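Local coordinates for protein phosphodiesterase (Candida albicans, PDB 6CPU) that belongs to the HD-type phosphodiesterases and holds a zinc ion and a magnesium ion in a largely helical fold, at residues Q92-L101 / I161-N172. Residues are numbered along the deposited sequence; the frame is centred on the assembly and turned at random.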
loop_
_atom_site.group_PDB
_atom_site.type_symbol
_atom_site.label_atom_id
_atom_site.label_comp_id
_atom_site.label_asym_id
_atom_site.label_seq_id
_atom_site.Cartn_x
_atom_site.Cartn_y
_atom_site.Cartn_z
ATOM N N GLN A 92 -15.985 7.194 -10.786
ATOM C CA GLN A 92 -15.090 8.326 -10.553
ATOM C C GLN A 92 -14.278 8.186 -9.253
ATOM O O GLN A 92 -13.077 8.496 -9.223
ATOM C CB GLN A 92 -15.924 9.608 -10.519
ATOM C CG GLN A 92 -15.158 10.903 -10.618
ATOM C CD GLN A 92 -16.056 12.121 -10.439
ATOM O OE1 GLN A 92 -17.034 12.097 -9.678
ATOM N NE2 GLN A 92 -15.726 13.191 -11.131
ATOM N N PHE A 93 -14.936 7.759 -8.178
ATOM C CA PHE A 93 -14.317 7.707 -6.859
ATOM C C PHE A 93 -13.545 6.421 -6.633
ATOM O O PHE A 93 -12.373 6.455 -6.262
ATOM C CB PHE A 93 -15.345 7.858 -5.729
ATOM C CG PHE A 93 -14.720 7.847 -4.355
ATOM C CD1 PHE A 93 -14.045 8.961 -3.887
ATOM C CD2 PHE A 93 -14.777 6.722 -3.558
ATOM C CE1 PHE A 93 -13.446 8.955 -2.641
ATOM C CE2 PHE A 93 -14.185 6.702 -2.307
ATOM C CZ PHE A 93 -13.529 7.830 -1.842
ATOM N N PHE A 94 -14.198 5.287 -6.834
ATOM C CA PHE A 94 -13.561 4.001 -6.522
ATOM C C PHE A 94 -12.569 3.553 -7.578
ATOM O O PHE A 94 -11.707 2.745 -7.279
ATOM C CB PHE A 94 -14.594 2.910 -6.272
ATOM C CG PHE A 94 -15.453 3.182 -5.068
ATOM C CD1 PHE A 94 -14.989 2.915 -3.792
ATOM C CD2 PHE A 94 -16.711 3.745 -5.217
ATOM C CE1 PHE A 94 -15.782 3.174 -2.682
ATOM C CE2 PHE A 94 -17.494 4.024 -4.113
ATOM C CZ PHE A 94 -17.033 3.737 -2.847
ATOM N N PHE A 95 -12.683 4.057 -8.803
ATOM C CA PHE A 95 -11.805 3.588 -9.899
ATOM C C PHE A 95 -11.021 4.712 -10.577
ATOM O O PHE A 95 -10.611 4.619 -11.742
ATOM C CB PHE A 95 -12.604 2.690 -10.857
ATOM C CG PHE A 95 -13.147 1.479 -10.174
ATOM C CD1 PHE A 95 -12.296 0.444 -9.800
ATOM C CD2 PHE A 95 -14.491 1.397 -9.811
ATOM C CE1 PHE A 95 -12.771 -0.652 -9.112
ATOM C CE2 PHE A 95 -14.971 0.293 -9.131
ATOM C CZ PHE A 95 -14.118 -0.740 -8.784
ATOM N N THR A 96 -10.755 5.743 -9.790
ATOM C CA THR A 96 -9.935 6.883 -10.196
ATOM C C THR A 96 -8.592 6.411 -10.776
ATOM O O THR A 96 -8.121 6.916 -11.796
ATOM C CB THR A 96 -9.730 7.871 -8.993
ATOM O OG1 THR A 96 -8.981 9.011 -9.420
ATOM C CG2 THR A 96 -9.005 7.228 -7.807
ATOM N N HIS A 97 -8.024 5.390 -10.148
ATOM C CA HIS A 97 -6.705 4.859 -10.503
ATOM C C HIS A 97 -6.608 4.195 -11.879
ATOM O O HIS A 97 -5.503 3.891 -12.317
ATOM C CB HIS A 97 -6.243 3.859 -9.432
ATOM C CG HIS A 97 -7.111 2.643 -9.317
ATOM N ND1 HIS A 97 -8.329 2.656 -8.669
ATOM C CD2 HIS A 97 -6.928 1.368 -9.741
ATOM C CE1 HIS A 97 -8.874 1.455 -8.732
ATOM N NE2 HIS A 97 -8.024 0.644 -9.340
ATOM N N LEU A 98 -7.738 3.989 -12.557
ATOM C CA LEU A 98 -7.776 3.252 -13.824
ATOM C C LEU A 98 -7.895 4.046 -15.140
ATOM O O LEU A 98 -8.152 3.439 -16.185
ATOM C CB LEU A 98 -8.910 2.211 -13.766
ATOM C CG LEU A 98 -8.732 1.102 -12.734
ATOM C CD1 LEU A 98 -9.923 0.153 -12.782
ATOM C CD2 LEU A 98 -7.439 0.337 -12.976
ATOM N N ASN A 99 -7.729 5.359 -15.110
ATOM C CA ASN A 99 -7.698 6.186 -16.351
ATOM C C ASN A 99 -8.941 5.996 -17.213
ATOM O O ASN A 99 -8.843 5.627 -18.382
ATOM C CB ASN A 99 -6.458 5.876 -17.174
ATOM C CG ASN A 99 -5.217 5.840 -16.332
ATOM O OD1 ASN A 99 -4.821 6.863 -15.759
ATOM N ND2 ASN A 99 -4.608 4.654 -16.218
ATOM N N ILE A 100 -10.104 6.220 -16.601
ATOM C CA ILE A 100 -11.388 5.926 -17.243
ATOM C C ILE A 100 -12.021 7.187 -17.835
ATOM O O ILE A 100 -12.050 8.234 -17.181
ATOM C CB ILE A 100 -12.367 5.284 -16.241
ATOM C CG1 ILE A 100 -11.909 3.868 -15.874
ATOM C CG2 ILE A 100 -13.782 5.264 -16.802
ATOM C CD1 ILE A 100 -12.541 3.296 -14.623
ATOM N N LEU A 101 -12.513 7.070 -19.069
ATOM C CA LEU A 101 -13.446 8.032 -19.676
ATOM C C LEU A 101 -14.834 7.400 -19.753
ATOM O O LEU A 101 -14.978 6.302 -20.294
ATOM C CB LEU A 101 -13.004 8.378 -21.087
ATOM C CG LEU A 101 -13.861 9.417 -21.808
ATOM C CD1 LEU A 101 -13.904 10.715 -21.011
ATOM C CD2 LEU A 101 -13.311 9.660 -23.193
ATOM N N ILE A 161 -8.531 12.484 -18.317
ATOM C CA ILE A 161 -8.551 11.055 -18.009
ATOM C C ILE A 161 -7.560 10.609 -16.932
ATOM O O ILE A 161 -7.877 9.747 -16.108
ATOM C CB ILE A 161 -8.315 10.270 -19.324
ATOM C CG1 ILE A 161 -9.568 10.356 -20.208
ATOM C CG2 ILE A 161 -7.951 8.824 -19.070
ATOM C CD1 ILE A 161 -9.328 9.921 -21.645
ATOM N N ILE A 162 -6.356 11.162 -16.933
ATOM C CA ILE A 162 -5.316 10.641 -16.073
ATOM C C ILE A 162 -5.219 11.445 -14.778
ATOM O O ILE A 162 -4.990 12.648 -14.827
ATOM C CB ILE A 162 -3.937 10.692 -16.771
ATOM C CG1 ILE A 162 -3.983 9.958 -18.110
ATOM C CG2 ILE A 162 -2.869 10.128 -15.850
ATOM C CD1 ILE A 162 -2.763 10.224 -18.971
ATOM N N PRO A 163 -5.375 10.787 -13.622
ATOM C CA PRO A 163 -5.355 11.539 -12.374
ATOM C C PRO A 163 -3.934 11.869 -11.916
ATOM O O PRO A 163 -2.988 11.121 -12.195
ATOM C CB PRO A 163 -6.009 10.575 -11.389
ATOM C CG PRO A 163 -5.585 9.244 -11.879
ATOM C CD PRO A 163 -5.649 9.358 -13.380
ATOM N N THR A 164 -3.790 13.005 -11.263
ATOM C CA THR A 164 -2.530 13.393 -10.659
ATOM C C THR A 164 -2.674 13.368 -9.150
ATOM O O THR A 164 -3.792 13.327 -8.612
ATOM C CB THR A 164 -2.123 14.803 -11.063
ATOM O OG1 THR A 164 -3.051 15.732 -10.499
ATOM C CG2 THR A 164 -2.073 14.942 -12.562
ATOM N N MET A 165 -1.538 13.401 -8.467
ATOM C CA MET A 165 -1.535 13.404 -7.009
ATOM C C MET A 165 -2.314 14.586 -6.443
ATOM O O MET A 165 -3.124 14.407 -5.510
ATOM C CB MET A 165 -0.095 13.429 -6.491
ATOM C CG MET A 165 0.621 12.091 -6.683
ATOM S SD MET A 165 2.391 12.267 -6.363
ATOM C CE MET A 165 2.370 12.439 -4.593
ATOM N N THR A 166 -2.095 15.781 -6.996
ATOM C CA THR A 166 -2.802 16.973 -6.487
ATOM C C THR A 166 -4.312 16.885 -6.720
ATOM O O THR A 166 -5.102 17.323 -5.863
ATOM C CB THR A 166 -2.254 18.303 -7.048
ATOM O OG1 THR A 166 -2.287 18.295 -8.477
ATOM C CG2 THR A 166 -0.833 18.540 -6.548
ATOM N N TYR A 167 -4.715 16.286 -7.839
ATOM C CA TYR A 167 -6.139 16.131 -8.159
ATOM C C TYR A 167 -6.835 15.243 -7.118
ATOM O O TYR A 167 -7.932 15.573 -6.607
ATOM C CB TYR A 167 -6.299 15.550 -9.557
ATOM C CG TYR A 167 -7.671 15.015 -9.830
ATOM C CD1 TYR A 167 -8.716 15.872 -10.146
ATOM C CD2 TYR A 167 -7.931 13.657 -9.751
ATOM C CE1 TYR A 167 -9.983 15.377 -10.391
ATOM C CE2 TYR A 167 -9.192 13.155 -9.993
ATOM C CZ TYR A 167 -10.213 14.024 -10.299
ATOM O OH TYR A 167 -11.474 13.525 -10.536
ATOM N N ILE A 168 -6.205 14.113 -6.806
ATOM C CA ILE A 168 -6.781 13.169 -5.870
ATOM C C ILE A 168 -6.793 13.781 -4.467
ATOM O O ILE A 168 -7.785 13.675 -3.752
ATOM C CB ILE A 168 -6.029 11.821 -5.874
ATOM C CG1 ILE A 168 -6.146 11.154 -7.254
ATOM C CG2 ILE A 168 -6.596 10.910 -4.796
ATOM C CD1 ILE A 168 -5.149 10.025 -7.485
ATOM N N LEU A 169 -5.700 14.435 -4.098
ATOM C CA LEU A 169 -5.592 15.085 -2.797
ATOM C C LEU A 169 -6.698 16.144 -2.616
ATOM O O LEU A 169 -7.415 16.148 -1.602
ATOM C CB LEU A 169 -4.217 15.722 -2.691
ATOM C CG LEU A 169 -3.660 16.104 -1.340
ATOM C CD1 LEU A 169 -3.546 14.905 -0.416
ATOM C CD2 LEU A 169 -2.298 16.751 -1.566
ATOM N N ASN A 170 -6.845 17.005 -3.614
ATOM C CA ASN A 170 -7.858 18.071 -3.590
ATOM C C ASN A 170 -9.274 17.521 -3.566
ATOM O O ASN A 170 -10.109 18.004 -2.801
ATOM C CB ASN A 170 -7.696 19.001 -4.782
ATOM C CG ASN A 170 -8.763 20.096 -4.826
ATOM O OD1 ASN A 170 -9.770 19.986 -5.546
ATOM N ND2 ASN A 170 -8.558 21.142 -4.043
ATOM N N CYS A 171 -9.535 16.500 -4.377
ATOM C CA CYS A 171 -10.862 15.917 -4.448
ATOM C C CYS A 171 -11.285 15.354 -3.092
ATOM O O CYS A 171 -12.439 15.501 -2.688
ATOM C CB CYS A 171 -10.935 14.828 -5.515
ATOM S SG CYS A 171 -12.569 14.071 -5.590
ATOM N N ASN A 172 -10.360 14.708 -2.388
ATOM C CA ASN A 172 -10.696 14.112 -1.110
ATOM C C ASN A 172 -10.719 15.073 0.071
ATOM O O ASN A 172 -11.356 14.767 1.090
ATOM C CB ASN A 172 -9.810 12.912 -0.825
ATOM C CG ASN A 172 -10.187 11.743 -1.682
ATOM O OD1 ASN A 172 -11.149 11.032 -1.393
ATOM N ND2 ASN A 172 -9.485 11.580 -2.782
HETATM O O HOH W 1 -10.393 9.361 -15.260
#
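A helix-to-strand connection of the N-terminal parallel sheet, running from helix 84-94 into edge strand 100-103, packs here on the loop that leads into helix 165-173. The turn places Asn99 in left-handed backbone conformation, which asparagine tolerates well. Its CB meets Ile161 CG2 at 3.8 Å, while its OD1 approaches Pro163 CD at 3.5 Å, the Asn99 and Pro163 side chains crossing at about a right angle. With CG1 lying anti to the carbonyl carbon (chi1 -72°), Ile161 turns its CG2 methyl to the Asn99 carbonyl and extends CD1 to Leu101 CB, 4.0 Å away; a branched aliphatic chain can thus serve both residues. The backbones also meet through a weak CA-H...O contact from Asn99 CA to Ile161 O, and one water bridges Ile100 O and Ile161 O, 2.8 and 2.7 Å away. Pro163, whose compact ring fits closely against the turn, brings CG to 3.4 Å from Thr96 O. Thr164 then N-caps the helix: its short side chain lets OG1 accept from Tyr167 N. Near Thr96 OG1 lie the ring edge of Tyr167 and CG1 of Ile168. Farther along, Asn172 ND2 folds back to Ile168 O at 2.9 Å; Asn172 ND2 and Asn172 N reach this oxygen from opposite faces of its carbonyl plane. OD1 of Asn172 sits at the edge of the Phe93 ring, 3.3 Å from CE1.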